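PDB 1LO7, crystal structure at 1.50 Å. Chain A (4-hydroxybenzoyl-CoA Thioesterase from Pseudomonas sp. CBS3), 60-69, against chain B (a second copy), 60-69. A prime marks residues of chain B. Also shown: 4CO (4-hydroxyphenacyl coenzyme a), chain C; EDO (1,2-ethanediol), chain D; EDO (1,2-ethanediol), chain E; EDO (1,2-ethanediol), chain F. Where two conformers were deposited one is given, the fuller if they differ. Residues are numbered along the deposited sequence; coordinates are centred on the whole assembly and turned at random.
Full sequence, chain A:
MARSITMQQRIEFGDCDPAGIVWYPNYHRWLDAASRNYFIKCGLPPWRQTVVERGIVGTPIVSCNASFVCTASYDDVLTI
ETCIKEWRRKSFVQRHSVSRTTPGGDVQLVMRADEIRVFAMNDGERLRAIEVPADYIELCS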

ATOM      1  N   PRO A  60     -10.299   3.300  15.718  1.00  9.97           N
ATOM      2  CA  PRO A  60      -9.682   4.301  14.865  1.00  7.97           C
ATOM      3  C   PRO A  60      -8.722   5.176  15.672  1.00 12.54           C
ATOM      4  O   PRO A  60      -8.871   5.391  16.890  1.00 11.63           O
ATOM      5  CB  PRO A  60     -10.808   5.195  14.330  1.00 11.42           C
ATOM      6  CG  PRO A  60     -12.063   4.790  15.070  1.00 17.59           C
ATOM      7  CD  PRO A  60     -11.756   3.509  15.858  1.00 10.65           C
ATOM      8  N   ILE A  61      -7.705   5.688  14.955  1.00 10.75           N
ATOM      9  CA  ILE A  61      -6.666   6.548  15.535  1.00  8.23           C
ATOM     10  C   ILE A  61      -7.041   8.003  15.487  1.00  8.91           C
ATOM     11  O   ILE A  61      -7.604   8.433  14.495  1.00  8.08           O
ATOM     12  CB  ILE A  61      -5.346   6.279  14.797  1.00 10.77           C
ATOM     13  CG1 ILE A  61      -4.120   6.928  15.471  1.00  8.91           C
ATOM     14  CG2 ILE A  61      -5.465   6.643  13.308  1.00 10.85           C
ATOM     15  CD1 ILE A  61      -2.788   6.244  15.112  1.00  9.27           C
ATOM     16  N   VAL A  62      -6.746   8.712  16.593  1.00  8.59           N
ATOM     17  CA  VAL A  62      -7.020  10.145  16.714  1.00  8.51           C
ATOM     18  C   VAL A  62      -5.730  10.966  16.785  1.00  9.81           C
ATOM     19  O   VAL A  62      -5.695  12.158  16.460  1.00 10.56           O
ATOM     20  CB  VAL A  62      -7.982  10.550  17.821  1.00  9.61           C
ATOM     21  CG1 VAL A  62      -9.327   9.860  17.557  1.00 10.39           C
ATOM     22  CG2 VAL A  62      -7.516  10.082  19.202  1.00  9.03           C
ATOM     23  N   SER A  63      -4.649  10.333  17.204  1.00  7.56           N
ATOM     24  CA  SER A  63      -3.410  11.071  17.288  1.00  9.60           C
ATOM     25  C   SER A  63      -2.208  10.153  17.276  1.00 11.20           C
ATOM     26  O   SER A  63      -2.299   8.999  17.665  1.00 12.49           O
ATOM     27  CB  SER A  63      -3.424  11.884  18.571  1.00 12.21           C
ATOM     28  OG  SER A  63      -2.231  12.636  18.652  1.00 23.44           O
ATOM     29  N   CYS A  64      -1.062  10.627  16.845  1.00  9.91           N
ATOM     30  CA  CYS A  64       0.104   9.751  16.876  1.00 13.04           C
ATOM     31  C   CYS A  64       1.403  10.539  17.077  1.00 16.42           C
ATOM     32  O   CYS A  64       1.571  11.624  16.558  1.00 14.85           O
ATOM     33  CB  CYS A  64       0.313   8.942  15.578  1.00 12.53           C
ATOM     34  SG  CYS A  64       1.766   7.806  15.718  1.00 17.72           S
ATOM     35  N   ASN A  65       2.337   9.975  17.813  1.00 12.83           N
ATOM     36  CA  ASN A  65       3.636  10.597  17.987  1.00 12.27           C
ATOM     37  C   ASN A  65       4.606   9.486  17.703  1.00 10.59           C
ATOM     38  O   ASN A  65       4.658   8.510  18.439  1.00 13.31           O
ATOM     39  CB  ASN A  65       3.883  11.200  19.404  1.00 16.90           C
ATOM     40  CG  ASN A  65       5.253  11.862  19.484  1.00 75.69           C
ATOM     41  OD1 ASN A  65       6.202  11.552  18.739  1.00 82.18           O
ATOM     42  ND2 ASN A  65       5.354  12.805  20.410  1.00100.00           N
ATOM     43  N   ALA A  66       5.359   9.626  16.639  1.00  9.77           N
ATOM     44  CA  ALA A  66       6.304   8.628  16.222  1.00 10.38           C
ATOM     45  C   ALA A  66       7.717   9.185  16.022  1.00 11.61           C
ATOM     46  O   ALA A  66       7.918  10.329  15.634  1.00 12.48           O
ATOM     47  CB  ALA A  66       5.841   8.095  14.865  1.00 12.36           C
ATOM     48  N   SER A  67       8.684   8.316  16.263  1.00 10.05           N
ATOM     49  CA  SER A  67      10.085   8.650  16.048  1.00 10.10           C
ATOM     50  C   SER A  67      10.759   7.506  15.328  1.00 13.45           C
ATOM     51  O   SER A  67      10.510   6.336  15.611  1.00 13.96           O
ATOM     52  CB  SER A  67      10.784   9.002  17.345  0.50 16.83           C
ATOM     53  OG  SER A  67      10.095  10.083  17.945  0.50 23.21           O
ATOM     54  N   PHE A  68      11.620   7.825  14.356  1.00 13.41           N
ATOM     55  CA  PHE A  68      12.348   6.840  13.538  1.00 10.27           C
ATOM     56  C   PHE A  68      13.809   6.961  13.887  1.00 10.70           C
ATOM     57  O   PHE A  68      14.476   7.949  13.567  1.00 10.34           O
ATOM     58  CB  PHE A  68      12.077   7.105  12.047  1.00  9.91           C
ATOM     59  CG  PHE A  68      10.605   7.149  11.757  1.00  8.83           C
ATOM     60  CD1 PHE A  68       9.885   8.343  11.860  1.00 11.39           C
ATOM     61  CD2 PHE A  68       9.914   5.990  11.392  1.00 11.99           C
ATOM     62  CE1 PHE A  68       8.513   8.396  11.579  1.00 12.68           C
ATOM     63  CE2 PHE A  68       8.535   6.023  11.133  1.00 11.06           C
ATOM     64  CZ  PHE A  68       7.829   7.232  11.209  1.00 10.68           C
ATOM     65  N   VAL A  69      14.284   5.934  14.574  1.00 11.01           N
ATOM     66  CA  VAL A  69      15.628   5.910  15.114  1.00 10.60           C
ATOM     67  C   VAL A  69      16.768   5.450  14.222  1.00 14.40           C
ATOM     68  O   VAL A  69      17.862   6.026  14.199  1.00 15.38           O
ATOM     69  CB  VAL A  69      15.554   5.185  16.450  1.00 12.75           C
ATOM     70  CG1 VAL A  69      16.916   5.289  17.078  1.00 15.27           C
ATOM     71  CG2 VAL A  69      14.511   5.862  17.344  1.00 15.37           C
TER
ATOM     72  N   PRO B  60      14.421  11.729   4.298  1.00  9.97           N
ATOM     73  CA  PRO B  60      13.810  10.752   5.183  1.00  7.97           C
ATOM     74  C   PRO B  60      13.277  11.431   6.444  1.00 12.54           C
ATOM     75  O   PRO B  60      13.771  12.477   6.906  1.00 11.63           O
ATOM     76  CB  PRO B  60      14.912   9.769   5.598  1.00 11.42           C
ATOM     77  CG  PRO B  60      16.213  10.340   5.080  1.00 17.59           C
ATOM     78  CD  PRO B  60      15.877  11.517   4.154  1.00 10.65           C
ATOM     79  N   ILE B  61      12.228  10.804   7.009  1.00 10.75           N
ATOM     80  CA  ILE B  61      11.558  11.290   8.221  1.00  8.23           C
ATOM     81  C   ILE B  61      12.182  10.739   9.473  1.00  8.91           C
ATOM     82  O   ILE B  61      12.543   9.576   9.488  1.00  8.08           O
ATOM     83  CB  ILE B  61      10.067  10.935   8.127  1.00 10.77           C
ATOM     84  CG1 ILE B  61       9.203  11.608   9.214  1.00  8.91           C
ATOM     85  CG2 ILE B  61       9.868   9.411   8.072  1.00 10.85           C
ATOM     86  CD1 ILE B  61       7.718  11.732   8.828  1.00  9.27           C
ATOM     87  N   VAL B  62      12.322  11.619  10.483  1.00  8.59           N
ATOM     88  CA  VAL B  62      12.889  11.252  11.783  1.00  8.51           C
ATOM     89  C   VAL B  62      11.843  11.322  12.899  1.00  9.81           C
ATOM     90  O   VAL B  62      11.956  10.670  13.942  1.00 10.56           O
ATOM     91  CB  VAL B  62      14.161  11.982  12.186  1.00  9.61           C
ATOM     92  CG1 VAL B  62      15.234  11.681  11.131  1.00 10.39           C
ATOM     93  CG2 VAL B  62      13.984  13.502  12.206  1.00  9.03           C
ATOM     94  N   SER B  63      10.804  12.111  12.686  1.00  7.56           N
ATOM     95  CA  SER B  63       9.794  12.208  13.715  1.00  9.60           C
ATOM     96  C   SER B  63       8.476  12.702  13.162  1.00 11.20           C
ATOM     97  O   SER B  63       8.440  13.392  12.154  1.00 12.49           O
ATOM     98  CB  SER B  63      10.293  13.163  14.786  1.00 12.21           C
ATOM     99  OG  SER B  63       9.328  13.245  15.815  1.00 23.44           O
ATOM    100  N   CYS B  64       7.372  12.378  13.793  1.00  9.91           N
ATOM    101  CA  CYS B  64       6.107  12.893  13.281  1.00 13.04           C
ATOM    102  C   CYS B  64       5.080  13.096  14.399  1.00 16.42           C
ATOM    103  O   CYS B  64       4.996  12.320  15.330  1.00 14.85           O
ATOM    104  CB  CYS B  64       5.420  11.961  12.259  1.00 12.53           C
ATOM    105  SG  CYS B  64       3.861  12.710  11.605  1.00 17.72           S
ATOM    106  N   ASN B  65       4.274  14.133  14.292  1.00 12.83           N
ATOM    107  CA  ASN B  65       3.208  14.360  15.250  1.00 12.27           C
ATOM    108  C   ASN B  65       2.003  14.612  14.390  1.00 10.59           C
ATOM    109  O   ASN B  65       1.955  15.601  13.671  1.00 13.31           O
ATOM    110  CB  ASN B  65       3.454  15.553  16.224  1.00 16.90           C
ATOM    111  CG  ASN B  65       2.305  15.694  17.214  1.00 75.69           C
ATOM    112  OD1 ASN B  65       1.155  15.272  16.984  1.00 82.18           O
ATOM    113  ND2 ASN B  65       2.628  16.298  18.349  1.00100.00           N
ATOM    114  N   ALA B  66       1.044  13.721  14.453  1.00  9.77           N
ATOM    115  CA  ALA B  66      -0.150  13.810  13.660  1.00 10.38           C
ATOM    116  C   ALA B  66      -1.432  13.729  14.494  1.00 11.61           C
ATOM    117  O   ALA B  66      -1.502  13.065  15.520  1.00 12.48           O
ATOM    118  CB  ALA B  66      -0.162  12.610  12.710  1.00 12.36           C
ATOM    119  N   SER B  67      -2.454  14.400  13.989  1.00 10.05           N
ATOM    120  CA  SER B  67      -3.772  14.369  14.607  1.00 10.10           C
ATOM    121  C   SER B  67      -4.816  14.167  13.534  1.00 13.45           C
ATOM    122  O   SER B  67      -4.732  14.731  12.446  1.00 13.96           O
ATOM    123  CB  SER B  67      -4.033  15.611  15.433  0.50 16.83           C
ATOM    124  OG  SER B  67      -3.019  15.718  16.415  0.50 23.21           O
ATOM    125  N   PHE B  68      -5.818  13.328  13.815  1.00 13.41           N
ATOM    126  CA  PHE B  68      -6.907  12.997  12.880  1.00 10.27           C
ATOM    127  C   PHE B  68      -8.178  13.568  13.453  1.00 10.70           C
ATOM    128  O   PHE B  68      -8.703  13.103  14.469  1.00 10.34           O
ATOM    129  CB  PHE B  68      -6.982  11.472  12.693  1.00  9.91           C
ATOM    130  CG  PHE B  68      -5.654  10.905  12.286  1.00  8.83           C
ATOM    131  CD1 PHE B  68      -4.716  10.506  13.242  1.00 11.39           C
ATOM    132  CD2 PHE B  68      -5.316  10.775  10.935  1.00 11.99           C
ATOM    133  CE1 PHE B  68      -3.478   9.964  12.871  1.00 12.68           C
ATOM    134  CE2 PHE B  68      -4.070  10.257  10.548  1.00 11.06           C
ATOM    135  CZ  PHE B  68      -3.149   9.832  11.517  1.00 10.68           C
ATOM    136  N   VAL B  69      -8.650  14.609  12.783  1.00 11.01           N
ATOM    137  CA  VAL B  69      -9.789  15.379  13.238  1.00 10.60           C
ATOM    138  C   VAL B  69     -11.186  14.901  12.882  1.00 14.40           C
ATOM    139  O   VAL B  69     -12.117  14.919  13.695  1.00 15.38           O
ATOM    140  CB  VAL B  69      -9.517  16.830  12.869  1.00 12.75           C
ATOM    141  CG1 VAL B  69     -10.626  17.648  13.469  1.00 15.27           C
ATOM    142  CG2 VAL B  69      -8.169  17.264  13.453  1.00 15.37           C
TER
HETATM  143  N1A 4CO C 170      -5.156  14.067  20.837  1.00 13.46           N
HETATM  144  C2A 4CO C 170      -5.482  13.379  21.972  1.00 17.56           C
HETATM  145  N3A 4CO C 170      -6.639  12.853  22.279  1.00 11.61           N
HETATM  146  C4A 4CO C 170      -7.555  13.035  21.304  1.00 12.65           C
HETATM  147  C5A 4CO C 170      -7.372  13.718  20.115  1.00 12.37           C
HETATM  148  C6A 4CO C 170      -6.095  14.250  19.876  1.00 14.95           C
HETATM  149  N6A 4CO C 170      -5.792  14.911  18.779  1.00 18.38           N
HETATM  150  N7A 4CO C 170      -8.540  13.727  19.359  1.00 13.68           N
HETATM  151  C8A 4CO C 170      -9.427  13.059  20.109  1.00 14.59           C
HETATM  152  N9A 4CO C 170      -8.888  12.643  21.298  1.00 13.40           N
HETATM  153  C1D 4CO C 170      -9.567  11.968  22.409  1.00 13.03           C
HETATM  154  C2D 4CO C 170     -10.523  12.906  23.139  1.00 15.93           C
HETATM  155  O2D 4CO C 170      -9.830  13.767  24.046  1.00 19.55           O
HETATM  156  C3D 4CO C 170     -11.344  11.879  23.900  1.00 17.44           C
HETATM  157  O3D 4CO C 170     -10.553  11.242  24.871  1.00 20.03           O
HETATM  158  P3D 4CO C 170     -11.036  11.069  26.366  1.00 17.07           P
HETATM  159  O7A 4CO C 170     -10.734  12.312  27.044  1.00 35.28           O
HETATM  160  O8A 4CO C 170     -12.469  10.760  26.397  1.00 18.54           O
HETATM  161  O9A 4CO C 170     -10.224   9.890  26.969  1.00 15.98           O
HETATM  162  C4D 4CO C 170     -11.537  10.855  22.786  1.00 17.83           C
HETATM  163  O4D 4CO C 170     -10.429  11.055  21.855  1.00 15.65           O
HETATM  164  C5D 4CO C 170     -12.862  10.842  22.084  1.00 18.24           C
HETATM  165  O5D 4CO C 170     -12.956  12.045  21.316  1.00 20.34           O
HETATM  166  P1A 4CO C 170     -14.285  12.904  21.423  1.00 20.47           P
HETATM  167  O1A 4CO C 170     -13.941  14.137  20.699  1.00 19.71           O
HETATM  168  O2A 4CO C 170     -14.683  13.143  22.791  1.00 26.34           O
HETATM  169  O3A 4CO C 170     -15.433  12.146  20.769  1.00 16.88           O
HETATM  170  P2A 4CO C 170     -15.984  12.153  19.263  1.00 17.81           P
HETATM  171  O4A 4CO C 170     -16.978  11.060  19.191  1.00 16.32           O
HETATM  172  O5A 4CO C 170     -16.644  13.434  19.021  1.00 19.36           O
HETATM  173  O6A 4CO C 170     -14.787  12.142  18.133  1.00 15.58           O
HETATM  174  CBP 4CO C 170     -13.811  10.735  16.540  1.00 16.19           C
HETATM  175  CCP 4CO C 170     -14.011  10.978  18.038  1.00 18.53           C
HETATM  176  CDP 4CO C 170     -15.160  10.597  15.814  1.00 13.65           C
HETATM  177  CEP 4CO C 170     -12.915   9.523  16.326  1.00 18.34           C
HETATM  178  CAP 4CO C 170     -13.251  11.988  15.846  1.00 16.30           C
HETATM  179  OAP 4CO C 170     -12.020  12.382  16.457  1.00 12.62           O
HETATM  180  C9P 4CO C 170     -12.772  11.660  14.433  1.00 11.24           C
HETATM  181  O9P 4CO C 170     -13.569  11.326  13.581  1.00 14.09           O
HETATM  182  N8P 4CO C 170     -11.342  11.669  14.194  1.00 11.41           N
HETATM  183  C7P 4CO C 170     -10.991  11.111  12.883  1.00 12.59           C
HETATM  184  C6P 4CO C 170     -10.709   9.603  12.957  1.00 13.91           C
HETATM  185  C5P 4CO C 170     -10.006   9.170  11.666  1.00 15.50           C
HETATM  186  O5P 4CO C 170     -10.489   9.361  10.555  1.00 12.73           O
HETATM  187  N4P 4CO C 170      -8.749   8.503  11.909  1.00  9.25           N
HETATM  188  C3P 4CO C 170      -7.974   8.176  10.721  1.00  9.85           C
HETATM  189  C2P 4CO C 170      -8.551   6.993   9.989  1.00 17.59           C
HETATM  190  S1P 4CO C 170      -9.262   5.734  11.049  1.00 18.77           S
HETATM  191  O1B 4CO C 170      -7.242   3.407   9.968  1.00 14.50           O
HETATM  192  C1B 4CO C 170      -8.373   3.315  10.411  1.00 11.31           C
HETATM  193  C2B 4CO C 170      -8.678   2.293  11.420  1.00  7.93           C
HETATM  194  C3B 4CO C 170     -10.002   2.191  11.913  1.00  9.97           C
HETATM  195  C4B 4CO C 170     -10.311   1.211  12.853  1.00  8.40           C
HETATM  196  C5B 4CO C 170      -9.310   0.315  13.283  1.00 11.15           C
HETATM  197  O2B 4CO C 170      -9.618  -0.725  14.186  1.00 11.52           O
HETATM  198  C6B 4CO C 170      -7.979   0.446  12.799  1.00  8.06           C
HETATM  199  C7B 4CO C 170      -7.661   1.443  11.856  1.00  8.78           C
HETATM  200  CB  4CO C 170      -9.442   4.250   9.981  1.00 11.04           C
HETATM  201  C1  EDO D 401       7.901   8.014  21.704  1.00 31.65           C
HETATM  202  O1  EDO D 401       8.987   8.872  22.019  1.00 55.48           O
HETATM  203  C2  EDO D 401       7.569   8.143  20.239  1.00 33.35           C
HETATM  204  O2  EDO D 401       8.080   9.362  19.713  1.00 49.11           O
HETATM  205  C1  EDO E 401      -0.375  19.426  14.839  1.00 31.65           C
HETATM  206  O1  EDO E 401      -1.158  19.674  15.998  1.00 55.48           O
HETATM  207  C2  EDO E 401      -0.411  17.954  14.515  1.00 33.35           C
HETATM  208  O2  EDO E 401      -0.795  17.197  15.657  1.00 49.11           O
HETATM  209  C1  EDO F 400      18.240   8.690  16.028  1.00 23.93           C
HETATM  210  O1  EDO F 400      19.285   8.058  15.337  1.00 43.20           O
HETATM  211  C2  EDO F 400      18.272  10.202  15.851  1.00 33.18           C
HETATM  212  O2  EDO F 400      19.118  10.620  14.782  1.00 36.43           O

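Two copies of one strand, residues 61-68, lie antiparallel across an exact two-fold axis, so every contact off the axis occurs twice. Asn65 faces Asn65′ at the centre, and the register runs outward to Val62 opposite Phe68′. The backbone does most of the bonding. Cys64 and Ala66′ form a hydrogen-bonded pair: Cys64 N donates to Ala66′ O at 2.8 Å, and Ala66′ N returns a bond to Cys64 O at 3.0 Å. Farther out, Phe68′ N donates to Val62 O at 2.9 Å and nearly in line, fastening the end of the ladder.

Phe68 and Phe68′ cover the most surface. Each CA-to-CB bond points toward the partner strand, and chi1 in the m well sets the ring against it. The CG2 methyl of Ile61 sits over one face of the Phe68′ ring, 4.1 Å from its centroid, a CH-pi contact, while the backbone of Val62 and Ser63 lies at the ring edge.

Cys64 comes next. It shares a face of the sheet with Ala66′, and both are buried; the close contacts of this pair are between main-chain atoms. Ser63, Asn65 and Ser67 occupy the other, more polar face. The rule is simple: backbone bonds hold the strands together in this register, and a phenylalanine ring packs across toward each end.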